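Local coordinates for F5/8 type C domain protein (Bacteroides ovatus, PDB 4ZRX) that is a putative alpha-L-fucosidase, probably hydrolysing alpha-L-fucosides in a TIM-barrel domain that is followed by an F5/8 type C domain, at residues 48-53 against 102-107; 96-101 against 294-299; 118-123 against 127-132. One frame throughout, in Å; residues are numbered along the deposited sequence.

Contact 1: 48-53 against 102-107; sequences LHFGIN and FCLWPT. With EDO (1,2-ethanediol), chain D.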
loop_
_atom_site.group_PDB
_atom_site.type_symbol
_atom_site.label_atom_id
_atom_site.label_comp_id
_atom_site.label_asym_id
_atom_site.label_seq_id
_atom_site.Cartn_x
_atom_site.Cartn_y
_atom_site.Cartn_z
ATOM N N LEU A 48 1.095 -8.800 -9.970
ATOM C CA LEU A 48 0.858 -10.207 -9.944
ATOM C C LEU A 48 2.136 -10.961 -9.584
ATOM O O LEU A 48 2.997 -11.229 -10.453
ATOM C CB LEU A 48 0.345 -10.665 -11.305
ATOM C CG LEU A 48 -0.967 -10.061 -11.790
ATOM C CD1 LEU A 48 -1.155 -10.276 -13.308
ATOM C CD2 LEU A 48 -2.140 -10.674 -11.023
ATOM N N HIS A 49 2.318 -11.272 -8.318
ATOM C CA HIS A 49 3.379 -12.165 -7.896
ATOM C C HIS A 49 2.913 -13.595 -8.087
ATOM O O HIS A 49 1.978 -14.059 -7.427
ATOM C CB HIS A 49 3.789 -11.921 -6.459
ATOM C CG HIS A 49 4.655 -10.734 -6.260
ATOM N ND1 HIS A 49 4.205 -9.444 -6.403
ATOM C CD2 HIS A 49 5.930 -10.639 -5.847
ATOM C CE1 HIS A 49 5.192 -8.613 -6.145
ATOM N NE2 HIS A 49 6.239 -9.319 -5.780
ATOM N N PHE A 50 3.604 -14.285 -8.999
ATOM C CA PHE A 50 3.289 -15.631 -9.405
ATOM C C PHE A 50 4.569 -16.278 -9.889
ATOM O O PHE A 50 5.404 -15.669 -10.557
ATOM C CB PHE A 50 2.246 -15.603 -10.510
ATOM C CG PHE A 50 1.739 -16.966 -10.877
ATOM C CD1 PHE A 50 1.042 -17.743 -9.954
ATOM C CD2 PHE A 50 1.926 -17.442 -12.160
ATOM C CE1 PHE A 50 0.546 -18.982 -10.310
ATOM C CE2 PHE A 50 1.483 -18.711 -12.494
ATOM C CZ PHE A 50 0.761 -19.474 -11.591
ATOM N N GLY A 51 4.800 -17.510 -9.485
ATOM C CA GLY A 51 5.994 -18.242 -9.897
ATOM C C GLY A 51 6.173 -19.527 -9.144
ATOM O O GLY A 51 5.209 -20.104 -8.601
ATOM N N ILE A 52 7.419 -19.986 -9.097
ATOM C CA ILE A 52 7.676 -21.217 -8.374
ATOM C C ILE A 52 7.405 -21.037 -6.860
ATOM O O ILE A 52 6.974 -21.985 -6.203
ATOM C CB ILE A 52 9.089 -21.700 -8.705
ATOM C CG1 ILE A 52 9.221 -23.205 -8.415
ATOM C CG2 ILE A 52 10.083 -20.849 -8.007
ATOM C CD1 ILE A 52 9.968 -23.914 -9.477
ATOM N N ASN A 53 7.564 -19.823 -6.341
ATOM C CA ASN A 53 7.290 -19.559 -4.925
ATOM C C ASN A 53 5.841 -19.837 -4.569
ATOM O O ASN A 53 5.521 -20.183 -3.412
ATOM C CB ASN A 53 7.586 -18.126 -4.542
ATOM C CG ASN A 53 9.030 -17.776 -4.539
ATOM O OD1 ASN A 53 9.924 -18.583 -4.786
ATOM N ND2 ASN A 53 9.277 -16.528 -4.262
ATOM N N PHE A 102 13.581 -18.288 -11.517
ATOM C CA PHE A 102 12.681 -19.089 -12.327
ATOM C C PHE A 102 11.862 -18.252 -13.320
ATOM O O PHE A 102 11.121 -17.386 -12.918
ATOM C CB PHE A 102 11.751 -19.918 -11.438
ATOM C CG PHE A 102 10.847 -20.813 -12.229
ATOM C CD1 PHE A 102 11.324 -22.027 -12.760
ATOM C CD2 PHE A 102 9.531 -20.472 -12.442
ATOM C CE1 PHE A 102 10.464 -22.849 -13.495
ATOM C CE2 PHE A 102 8.714 -21.293 -13.184
ATOM C CZ PHE A 102 9.177 -22.466 -13.691
ATOM N N CYS A 103 12.056 -18.478 -14.611
ATOM C CA CYS A 103 11.405 -17.660 -15.642
ATOM C C CYS A 103 10.051 -18.228 -16.006
ATOM O O CYS A 103 9.929 -19.416 -16.344
ATOM C CB CYS A 103 12.278 -17.569 -16.869
ATOM S SG CYS A 103 13.810 -16.756 -16.489
ATOM N N LEU A 104 9.035 -17.337 -16.051
ATOM C CA LEU A 104 7.678 -17.693 -16.457
ATOM C C LEU A 104 7.389 -17.784 -17.961
ATOM O O LEU A 104 6.279 -18.036 -18.346
ATOM C CB LEU A 104 6.690 -16.677 -15.823
ATOM C CG LEU A 104 6.549 -16.705 -14.311
ATOM C CD1 LEU A 104 5.416 -15.830 -13.905
ATOM C CD2 LEU A 104 6.297 -18.071 -13.823
ATOM N N TRP A 105 8.412 -17.604 -18.780
ATOM C CA TRP A 105 8.335 -17.736 -20.203
ATOM C C TRP A 105 9.555 -18.609 -20.616
ATOM O O TRP A 105 10.598 -18.656 -19.907
ATOM C CB TRP A 105 8.394 -16.383 -20.889
ATOM C CG TRP A 105 9.760 -15.749 -20.945
ATOM C CD1 TRP A 105 10.493 -15.558 -22.057
ATOM C CD2 TRP A 105 10.497 -15.098 -19.876
ATOM N NE1 TRP A 105 11.666 -14.945 -21.759
ATOM C CE2 TRP A 105 11.699 -14.637 -20.431
ATOM C CE3 TRP A 105 10.276 -14.894 -18.507
ATOM C CZ2 TRP A 105 12.686 -13.985 -19.683
ATOM C CZ3 TRP A 105 11.288 -14.300 -17.733
ATOM C CH2 TRP A 105 12.466 -13.835 -18.333
ATOM N N PRO A 106 9.421 -19.287 -21.761
ATOM C CA PRO A 106 10.502 -20.203 -22.221
ATOM C C PRO A 106 11.648 -19.424 -22.821
ATOM O O PRO A 106 11.817 -19.364 -24.071
ATOM C CB PRO A 106 9.817 -21.049 -23.295
ATOM C CG PRO A 106 8.689 -20.192 -23.826
ATOM C CD PRO A 106 8.211 -19.368 -22.597
ATOM N N THR A 107 12.427 -18.811 -21.967
ATOM C CA THR A 107 13.580 -18.029 -22.369
ATOM C C THR A 107 14.652 -18.905 -23.043
ATOM O O THR A 107 14.891 -20.036 -22.656
ATOM C CB THR A 107 14.168 -17.323 -21.157
ATOM O OG1 THR A 107 15.310 -16.533 -21.509
ATOM C CG2 THR A 107 14.550 -18.271 -20.044
HETATM C C1 EDO D . 8.611 -7.168 -4.976
HETATM O O1 EDO D . 8.654 -8.571 -4.723
HETATM C C2 EDO D . 8.138 -6.481 -3.709
HETATM O O2 EDO D . 8.980 -6.882 -2.616
#
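Ile52 and Phe102 meet with their side chains at about a right angle. Ile52 CD1 sits over one face of the Phe102 ring, 4.2 Å from its centroid and 15° off the normal, a CH-pi contact; at the root of the ring, Ile52 CG2 touches Phe102 CB at 3.9 Å. In Ile52, CG1 trans to the backbone N (chi1 -159°) and an unstaggered chi2 of 138° together set CD1 over the ring. Leu104 splits its two methyls: CD1 lies 3.4 Å from Phe50 O and comes obliquely to the Phe50 ring (CD1 to CD2, 4.2 Å), while CD2 packs on Gly51 CA at 3.9 Å. No hydrogen bond crosses between the segments. Thr95 OG1, on strand 91-97, is hydrogen-bonded to Leu48 O and Phe50 O, which ties 48-53 to that strand. Between these two carbonyls, His49 NE2 holds O1 of a bound ethanediol at 2.7 Å, at the ring edge, while its ND1 is bonded to Asn328 OD1. With an alanine here, diol O1 would probably lose one of its two histidine partners and Asn328 OD1 its bond to ND1, and a gap would open beside the stacked Trp295 ring. The 48-53 segment leaves strand 44-48 of the barrel for helix 52-56; the 102-107 loop bonds back through Leu104 to Ala96, with Leu104 against Val126 of helix 126-137 and Trp105 on helix 158-174.

Contact 2: 96-101 against 294-299; sequences AKHHDG and GWFYHA. With EDO (1,2-ethanediol), chain D.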
loop_
_atom_site.group_PDB
_atom_site.type_symbol
_atom_site.label_atom_id
_atom_site.label_comp_id
_atom_site.label_asym_id
_atom_site.label_seq_id
_atom_site.Cartn_x
_atom_site.Cartn_y
_atom_site.Cartn_z
ATOM N N ALA A 96 7.721 -11.828 -14.007
ATOM C CA ALA A 96 8.179 -12.754 -15.025
ATOM C C ALA A 96 9.368 -13.590 -14.486
ATOM O O ALA A 96 9.569 -14.747 -14.881
ATOM C CB ALA A 96 8.588 -11.967 -16.269
ATOM N N LYS A 97 10.182 -12.974 -13.612
ATOM C CA LYS A 97 11.260 -13.647 -12.942
ATOM C C LYS A 97 11.472 -12.949 -11.614
ATOM O O LYS A 97 11.707 -11.752 -11.566
ATOM C CB LYS A 97 12.575 -13.573 -13.728
ATOM C CG LYS A 97 13.679 -14.467 -13.117
ATOM C CD LYS A 97 15.025 -14.229 -13.822
ATOM C CE LYS A 97 15.717 -13.017 -13.364
ATOM N NZ LYS A 97 17.015 -12.797 -14.022
ATOM N N HIS A 98 11.318 -13.712 -10.520
ATOM C CA HIS A 98 11.582 -13.209 -9.181
ATOM C C HIS A 98 13.015 -13.596 -8.762
ATOM O O HIS A 98 13.797 -13.981 -9.599
ATOM C CB HIS A 98 10.468 -13.652 -8.207
ATOM C CG HIS A 98 10.296 -12.731 -7.052
ATOM N ND1 HIS A 98 10.917 -12.925 -5.844
ATOM C CD2 HIS A 98 9.600 -11.575 -6.930
ATOM C CE1 HIS A 98 10.617 -11.935 -5.027
ATOM N NE2 HIS A 98 9.842 -11.081 -5.668
ATOM N N HIS A 99 13.383 -13.341 -7.501
ATOM C CA HIS A 99 14.810 -13.456 -7.066
ATOM C C HIS A 99 15.367 -14.849 -7.234
ATOM O O HIS A 99 16.567 -15.031 -7.487
ATOM C CB HIS A 99 14.994 -13.047 -5.613
ATOM C CG HIS A 99 14.425 -11.694 -5.281
ATOM N ND1 HIS A 99 14.486 -10.624 -6.149
ATOM C CD2 HIS A 99 13.833 -11.236 -4.154
ATOM C CE1 HIS A 99 13.920 -9.568 -5.578
ATOM N NE2 HIS A 99 13.534 -9.910 -4.361
ATOM N N ASP A 100 14.471 -15.810 -7.140
ATOM C CA ASP A 100 14.790 -17.242 -7.345
ATOM C C ASP A 100 15.254 -17.573 -8.751
ATOM O O ASP A 100 15.895 -18.606 -8.969
ATOM C CB ASP A 100 13.569 -18.079 -6.973
ATOM C CG ASP A 100 12.381 -17.744 -7.783
ATOM O OD1 ASP A 100 12.301 -18.355 -8.857
ATOM O OD2 ASP A 100 11.573 -16.878 -7.376
ATOM N N GLY A 101 14.948 -16.724 -9.727
ATOM C CA GLY A 101 15.492 -16.888 -11.063
ATOM C C GLY A 101 14.699 -17.746 -12.012
ATOM O O GLY A 101 15.093 -17.903 -13.190
ATOM N N GLY A 294 1.675 -11.556 2.671
ATOM C CA GLY A 294 2.773 -11.877 1.781
ATOM C C GLY A 294 2.469 -11.429 0.328
ATOM O O GLY A 294 1.345 -11.082 0.006
ATOM N N TRP A 295 3.502 -11.369 -0.491
ATOM C CA TRP A 295 3.382 -11.096 -1.903
ATOM C C TRP A 295 2.917 -12.276 -2.699
ATOM O O TRP A 295 2.162 -12.128 -3.666
ATOM C CB TRP A 295 4.717 -10.557 -2.457
ATOM C CG TRP A 295 5.178 -9.272 -1.819
ATOM C CD1 TRP A 295 6.136 -9.125 -0.853
ATOM C CD2 TRP A 295 4.710 -7.978 -2.140
ATOM N NE1 TRP A 295 6.273 -7.788 -0.529
ATOM C CE2 TRP A 295 5.390 -7.065 -1.306
ATOM C CE3 TRP A 295 3.814 -7.496 -3.068
ATOM C CZ2 TRP A 295 5.193 -5.670 -1.410
ATOM C CZ3 TRP A 295 3.572 -6.144 -3.128
ATOM C CH2 TRP A 295 4.282 -5.234 -2.324
ATOM N N PHE A 296 3.450 -13.464 -2.404
ATOM C CA PHE A 296 3.029 -14.650 -3.105
ATOM C C PHE A 296 1.823 -15.250 -2.415
ATOM O O PHE A 296 1.493 -14.877 -1.282
ATOM C CB PHE A 296 4.164 -15.658 -3.237
ATOM C CG PHE A 296 5.184 -15.252 -4.258
ATOM C CD1 PHE A 296 6.228 -14.424 -3.911
ATOM C CD2 PHE A 296 5.054 -15.621 -5.579
ATOM C CE1 PHE A 296 7.169 -14.018 -4.866
ATOM C CE2 PHE A 296 5.967 -15.207 -6.516
ATOM C CZ PHE A 296 7.009 -14.421 -6.176
ATOM N N TYR A 297 1.120 -16.097 -3.145
ATOM C CA TYR A 297 -0.088 -16.733 -2.632
ATOM C C TYR A 297 0.244 -17.756 -1.528
ATOM O O TYR A 297 1.083 -18.662 -1.734
ATOM C CB TYR A 297 -0.852 -17.412 -3.732
ATOM C CG TYR A 297 -2.054 -18.077 -3.168
ATOM C CD1 TYR A 297 -3.259 -17.373 -2.967
ATOM C CD2 TYR A 297 -1.979 -19.402 -2.786
ATOM C CE1 TYR A 297 -4.348 -17.993 -2.373
ATOM C CE2 TYR A 297 -3.094 -20.076 -2.223
ATOM C CZ TYR A 297 -4.264 -19.355 -2.010
ATOM O OH TYR A 297 -5.374 -19.974 -1.444
ATOM N N HIS A 298 -0.436 -17.629 -0.387
ATOM C CA HIS A 298 -0.376 -18.664 0.652
ATOM C C HIS A 298 -1.782 -18.967 1.050
ATOM O O HIS A 298 -2.517 -18.061 1.409
ATOM C CB HIS A 298 0.354 -18.151 1.874
ATOM C CG HIS A 298 1.709 -17.663 1.552
ATOM N ND1 HIS A 298 2.770 -18.514 1.336
ATOM C CD2 HIS A 298 2.163 -16.412 1.324
ATOM C CE1 HIS A 298 3.827 -17.792 0.979
ATOM N NE2 HIS A 298 3.484 -16.518 0.962
ATOM N N ALA A 299 -2.169 -20.221 1.017
ATOM C CA ALA A 299 -3.528 -20.600 1.483
ATOM C C ALA A 299 -3.795 -20.216 2.942
ATOM O O ALA A 299 -4.936 -19.910 3.312
ATOM C CB ALA A 299 -3.800 -22.080 1.209
HETATM C C1 EDO D . 8.611 -7.168 -4.976
HETATM O O1 EDO D . 8.654 -8.571 -4.723
HETATM C C2 EDO D . 8.138 -6.481 -3.709
HETATM O O2 EDO D . 8.980 -6.882 -2.616
#
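The aromatic contact is a T-shaped pair: Phe296 turns its edge to one face of the His98 imidazole, the ring planes at 89° and the centroids 5.1 Å apart. Phe296 CE1 stands over the centre of the imidazole, and Phe296 CZ comes within 3.8 Å of His98 CG, the closest approach between the segments. The imidazole lies between the phenyl edge of Phe296 on one face and, offset toward the rim, His99 on the other, whose ND1 is bonded to Ser146 OG. His98 CG is trans to the backbone N (chi1 -153°), which swings the ring toward Phe296.

Both segments leave C-terminal ends of strands in a TIM barrel, 91-97 and 279-290, where barrel enzymes build their active sites. The pocket here is consistent with the fucose site of related alpha-L-fucosidases, which also use paired histidines following this strand; ethanediol, probably from the crystallisation liquor, occupies it.

Polar contacts with the diol come at the imidazole edge. His98 NE2 and diol O1 are 2.9 Å apart in a nearly straight hydrogen bond (174°), either being a possible donor. Glu230 OE2 also bonds the diol, and Glu230 OE1 takes Trp295 NE1, tying the indole to the same pocket. Van der Waals contact completes the fit: diol C2 lies over one face of the Trp295 indole, 3.7 Å from Trp295 CE2.

One backbone bond and several carboxylate bonds shape the two loops. A type I turn from His98 to Gly101 is closed by Gly101 N to His98 O at 3.0 Å, and Asp100 OD1 bonds Phe102 N just beyond it. In 294-299, Glu59 OE1 takes Trp295 N, while Glu59 OE2 bonds Phe296 N and His298 NE2.

Contact 3: 118-123 against 127-132; sequences PWKNGQ and VKELRA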
loop_
_atom_site.group_PDB
_atom_site.type_symbol
_atom_site.label_atom_id
_atom_site.label_comp_id
_atom_site.label_asym_id
_atom_site.label_seq_id
_atom_site.Cartn_x
_atom_site.Cartn_y
_atom_site.Cartn_z
ATOM N N PRO A 118 6.425 -29.427 -15.768
ATOM C CA PRO A 118 5.426 -30.336 -16.344
ATOM C C PRO A 118 4.173 -29.634 -16.827
ATOM O O PRO A 118 3.384 -30.223 -17.596
ATOM C CB PRO A 118 5.076 -31.256 -15.161
ATOM C CG PRO A 118 5.279 -30.390 -13.963
ATOM C CD PRO A 118 6.550 -29.652 -14.315
ATOM N N TRP A 119 3.986 -28.387 -16.438
ATOM C CA TRP A 119 2.852 -27.583 -16.846
ATOM C C TRP A 119 2.790 -27.516 -18.381
ATOM O O TRP A 119 3.787 -27.149 -19.048
ATOM C CB TRP A 119 2.963 -26.146 -16.274
ATOM C CG TRP A 119 1.821 -25.265 -16.621
ATOM C CD1 TRP A 119 0.506 -25.483 -16.354
ATOM C CD2 TRP A 119 1.890 -24.008 -17.292
ATOM N NE1 TRP A 119 -0.250 -24.472 -16.848
ATOM C CE2 TRP A 119 0.578 -23.530 -17.411
ATOM C CE3 TRP A 119 2.943 -23.241 -17.812
ATOM C CZ2 TRP A 119 0.286 -22.342 -18.023
ATOM C CZ3 TRP A 119 2.651 -22.047 -18.383
ATOM C CH2 TRP A 119 1.344 -21.614 -18.526
ATOM N N LYS A 120 1.639 -27.889 -18.912
ATOM C CA LYS A 120 1.427 -27.949 -20.348
ATOM C C LYS A 120 2.552 -28.663 -21.072
ATOM O O LYS A 120 2.970 -28.274 -22.159
ATOM C CB LYS A 120 1.220 -26.516 -20.887
ATOM C CG LYS A 120 -0.061 -25.967 -20.369
ATOM C CD LYS A 120 -0.531 -24.726 -21.007
ATOM C CE LYS A 120 -1.904 -24.403 -20.426
ATOM N NZ LYS A 120 -2.484 -23.402 -21.222
ATOM N N ASN A 121 3.082 -29.726 -20.463
ATOM C CA ASN A 121 4.143 -30.536 -21.076
ATOM C C ASN A 121 5.358 -29.751 -21.481
ATOM O O ASN A 121 5.998 -30.064 -22.468
ATOM C CB ASN A 121 3.573 -31.302 -22.259
ATOM C CG ASN A 121 4.504 -32.379 -22.810
ATOM O OD1 ASN A 121 5.310 -32.984 -22.104
ATOM N ND2 ASN A 121 4.413 -32.593 -24.108
ATOM N N GLY A 122 5.657 -28.692 -20.708
ATOM C CA GLY A 122 6.800 -27.852 -20.998
ATOM C C GLY A 122 6.602 -26.840 -22.106
ATOM O O GLY A 122 7.545 -26.143 -22.494
ATOM N N GLN A 123 5.381 -26.766 -22.626
ATOM C CA GLN A 123 5.067 -25.920 -23.763
ATOM C C GLN A 123 4.386 -24.641 -23.357
ATOM O O GLN A 123 3.917 -23.906 -24.239
ATOM C CB GLN A 123 4.206 -26.662 -24.778
ATOM C CG GLN A 123 4.705 -28.077 -25.182
ATOM C CD GLN A 123 6.147 -28.067 -25.688
ATOM O OE1 GLN A 123 6.463 -27.376 -26.642
ATOM N NE2 GLN A 123 7.026 -28.750 -25.000
ATOM N N VAL A 127 3.706 -15.578 -19.502
ATOM C CA VAL A 127 3.775 -14.201 -19.982
ATOM C C VAL A 127 2.906 -14.059 -21.229
ATOM O O VAL A 127 2.152 -13.099 -21.371
ATOM C CB VAL A 127 5.231 -13.771 -20.228
ATOM C CG1 VAL A 127 5.348 -12.316 -20.644
ATOM C CG2 VAL A 127 6.134 -14.008 -18.995
ATOM N N LYS A 128 2.980 -15.035 -22.127
ATOM C CA LYS A 128 2.163 -15.056 -23.296
ATOM C C LYS A 128 0.682 -15.119 -22.966
ATOM O O LYS A 128 -0.107 -14.383 -23.562
ATOM C CB LYS A 128 2.562 -16.244 -24.189
ATOM C CG LYS A 128 1.770 -16.280 -25.534
ATOM C CD LYS A 128 2.264 -17.420 -26.452
ATOM C CE LYS A 128 2.057 -18.754 -25.817
ATOM N NZ LYS A 128 0.777 -18.960 -25.008
ATOM N N GLU A 129 0.274 -15.997 -22.050
ATOM C CA GLU A 129 -1.122 -16.100 -21.704
ATOM C C GLU A 129 -1.637 -14.775 -21.098
ATOM O O GLU A 129 -2.762 -14.365 -21.406
ATOM C CB GLU A 129 -1.372 -17.237 -20.733
ATOM C CG GLU A 129 -0.989 -18.575 -21.345
ATOM C CD GLU A 129 -1.677 -19.797 -20.777
ATOM O OE1 GLU A 129 -2.769 -19.669 -20.213
ATOM O OE2 GLU A 129 -1.142 -20.938 -21.004
ATOM N N LEU A 130 -0.814 -14.139 -20.265
ATOM C CA LEU A 130 -1.199 -12.854 -19.689
ATOM C C LEU A 130 -1.335 -11.807 -20.798
ATOM O O LEU A 130 -2.304 -11.019 -20.822
ATOM C CB LEU A 130 -0.192 -12.368 -18.639
ATOM C CG LEU A 130 -0.570 -11.029 -18.002
ATOM C CD1 LEU A 130 -1.911 -11.072 -17.358
ATOM C CD2 LEU A 130 0.517 -10.689 -16.981
ATOM N N ARG A 131 -0.371 -11.772 -21.717
ATOM C CA ARG A 131 -0.477 -10.789 -22.802
ATOM C C ARG A 131 -1.696 -10.977 -23.646
ATOM O O ARG A 131 -2.291 -9.973 -24.044
ATOM C CB ARG A 131 0.785 -10.661 -23.661
ATOM C CG ARG A 131 0.879 -9.308 -24.538
ATOM C CD ARG A 131 1.099 -8.177 -23.519
ATOM N NE ARG A 131 1.202 -6.808 -24.095
ATOM C CZ ARG A 131 0.171 -6.046 -24.391
ATOM N NH1 ARG A 131 -1.086 -6.441 -24.311
ATOM N NH2 ARG A 131 0.403 -4.803 -24.706
ATOM N N ALA A 132 -2.077 -12.224 -23.946
ATOM C CA ALA A 132 -3.293 -12.505 -24.692
ATOM C C ALA A 132 -4.571 -11.985 -23.983
ATOM O O ALA A 132 -5.433 -11.384 -24.618
ATOM C CB ALA A 132 -3.391 -13.999 -24.988
HETATM O O HOH W 1 -3.659 -21.969 -19.028
#
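The backbone of 118-123 is tightly wound, each N of Asn121, Gly122 and Gln123 bonding the carbonyl O three residues earlier, with positive phi at Lys120, Asn121 and Gly122 in the left-handed region. The 127-132 segment is regular helix, part of 126-137, with the usual bonds to the residue four back. Three residues separate the segments, and contact between them is made by side chains.

Lys120 and Glu129 reach out from opposite directions with extended chains and meet in a salt bridge: Lys120 NZ lies 2.8 Å from Glu129 OE2, on its syn side and 19° out of the carboxylate plane. A water closes a ring beside this bond, accepting from Lys120 NZ at 2.9 Å and donating to Glu129 OE1 at 2.7 Å, so both carboxylate oxygens are engaged. Trp119 comes in obliquely, its CH2 3.6 Å from Glu129 OE2, the indole and carboxylate planes 32° apart; CG of Lys120 lies over one face of the same indole. The indole also touches Pro72, and Glu129 Leu75.

Lys128 NZ, 6.7 Å from Lys120 NZ, adds a second positive charge, which would be expected to keep Glu129 ionised. The bridge joins the loop after barrel strand 91-97 to helix 126-137 at the surface, so solvent probably weakens it, while the indole beside OE2 probably shields one part of the carboxylate.

How the contacts relate
From the N terminus, the chain leaves strand 44-48 through 48-53, passes helices 52-56 and 77-86, and enters strand 91-97, whose end supplies 96-101. Contact 1 closes the first loop at 102-107, but contact 2 has already opened at 96-101 and waits for 294-299, so the two cross. Contact 3 comes after contact 1 in series, a short closure leading into helix 126-137, and is nested within the long loop of contact 2. Contacts 1 and 2 share the ethanediol pocket at the mouth of the barrel; Val127 packs on Trp105 and Ala96, joining helix 126-137 to both.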